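Local coordinates for TetR family transcriptional regulator (Streptomyces coelicolor, PDB 6SRN), which binds a furan-carboxylic acid hormone that controls antibiotic production and, as a TetR-family transcriptional regulator, probably binds operator DNA, at residues A[167-170]-A[171-174]. Sequence-based numbering, arbitrary orientation.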
ATOM      1  N   GLY A 167     -12.724  23.366  -7.247  1.00 18.85           N
ATOM      2  CA  GLY A 167     -12.067  22.578  -8.257  1.00 18.11           C
ATOM      3  C   GLY A 167     -11.762  21.158  -7.827  1.00 16.52           C
ATOM      4  O   GLY A 167     -11.442  20.326  -8.674  1.00 16.24           O
ATOM      5  N   VAL A 168     -11.831  20.876  -6.516  1.00 15.20           N
ATOM      6  CA  VAL A 168     -11.596  19.517  -6.045  1.00 14.83           C
ATOM      7  C   VAL A 168     -12.771  18.619  -6.415  1.00 14.41           C
ATOM      8  O   VAL A 168     -13.921  18.930  -6.118  1.00 14.75           O
ATOM      9  CB  VAL A 168     -11.317  19.512  -4.527  1.00 14.29           C
ATOM     10  CG1 VAL A 168     -11.176  18.087  -4.006  1.00 14.81           C
ATOM     11  CG2 VAL A 168     -10.048  20.316  -4.245  1.00 15.37           C
ATOM     12  N   ASP A 169     -12.499  17.543  -7.127  1.00 12.55           N
ATOM     13  CA  ASP A 169     -13.530  16.591  -7.509  1.00 12.25           C
ATOM     14  C   ASP A 169     -13.739  15.604  -6.378  1.00 10.88           C
ATOM     15  O   ASP A 169     -12.767  14.938  -5.943  1.00 10.49           O
ATOM     16  CB  ASP A 169     -13.126  15.820  -8.746  1.00 14.36           C
ATOM     17  CG  ASP A 169     -14.187  14.842  -9.143  1.00 16.00           C
ATOM     18  OD1 ASP A 169     -15.296  15.289  -9.535  1.00 22.22           O
ATOM     19  OD2 ASP A 169     -13.949  13.648  -9.045  1.00 21.68           O
ATOM     20  N   PRO A 170     -14.976  15.453  -5.881  1.00  9.59           N
ATOM     21  CA  PRO A 170     -15.236  14.486  -4.799  1.00  9.12           C
ATOM     22  C   PRO A 170     -14.780  13.044  -5.076  1.00  8.86           C
ATOM     23  O   PRO A 170     -14.261  12.392  -4.137  1.00  8.00           O
ATOM     24  CB  PRO A 170     -16.749  14.536  -4.608  1.00  9.64           C
ATOM     25  CG  PRO A 170     -17.111  15.851  -5.109  1.00  9.94           C
ATOM     26  CD  PRO A 170     -16.174  16.255  -6.183  1.00  9.69           C
ATOM     27  N   ALA A 171     -14.972  12.535  -6.307  1.00  8.81           N
ATOM     28  CA  ALA A 171     -14.599  11.152  -6.616  1.00  8.37           C
ATOM     29  C   ALA A 171     -13.079  11.035  -6.551  1.00  7.86           C
ATOM     30  O   ALA A 171     -12.526  10.062  -6.021  1.00  8.04           O
ATOM     31  CB  ALA A 171     -15.098  10.777  -7.991  1.00  8.33           C
ATOM     32  N   ALA A 172     -12.389  12.055  -7.038  1.00  7.26           N
ATOM     33  CA  ALA A 172     -10.943  12.058  -6.988  1.00  6.86           C
ATOM     34  C   ALA A 172     -10.421  12.150  -5.572  1.00  6.55           C
ATOM     35  O   ALA A 172      -9.465  11.472  -5.234  1.00  6.60           O
ATOM     36  CB  ALA A 172     -10.408  13.179  -7.814  1.00  6.82           C
ATOM     37  N   ALA A 173     -11.046  12.966  -4.751  1.00  6.09           N
ATOM     38  CA  ALA A 173     -10.690  13.091  -3.346  1.00  5.95           C
ATOM     39  C   ALA A 173     -10.902  11.776  -2.602  1.00  5.88           C
ATOM     40  O   ALA A 173     -10.070  11.409  -1.772  1.00  5.94           O
ATOM     41  CB  ALA A 173     -11.468  14.211  -2.702  1.00  6.33           C
ATOM     42  N   ALA A 174     -11.965  11.061  -2.914  1.00  5.77           N
ATOM     43  CA  ALA A 174     -12.254   9.807  -2.260  1.00  5.54           C
ATOM     44  C   ALA A 174     -11.145   8.823  -2.656  1.00  5.57           C
ATOM     45  O   ALA A 174     -10.615   8.124  -1.814  1.00  5.82           O
ATOM     46  CB  ALA A 174     -13.607   9.270  -2.685  1.00  5.74           C
TER
HETATM   47  O   HOH W   1     -17.082  13.656  -8.305  1.00 38.48           O
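D169 caps the amino end of helix 170-192 by turning its carboxylate forward to the amide N of A172, a classical aspartate N-cap in the all-helical ligand-binding domain of this TetR-family regulator. The loop from helix 145-161 ends here, and P170 takes the first helical position, where having no N-H to offer costs the helix nothing. CG of D169 lies anti to its own backbone N (chi1 -180°), which swings the carboxylate over the first turn. OD2 of D169 then accepts from A172 N at 3.0 Å, met on its anti side, with the donor 27° out of the carboxylate plane. The other oxygen works through water: OD1 of D169 accepts a hydrogen bond from a water 2.7 Å away, and that water in turn accepts from A171 N at 3.1 Å. Both early amides are thus served, and the negative charge would probably be favoured by the helix dipole. A weak, long ion pair joins OD1 to R159 on helix 145-161. The regular backbone pattern starts at once, with A173 N bonded to D169 O at 2.9 Å and A174 N to P170 O. A172 rests on E203 of the second subunit. V168, just before the cap, and A173, at the fourth helical position, both touch L212 of helix 197-212 and meet as a small hydrophobic staple, CG1 of V168 to CB of A173 at 4.1 Å.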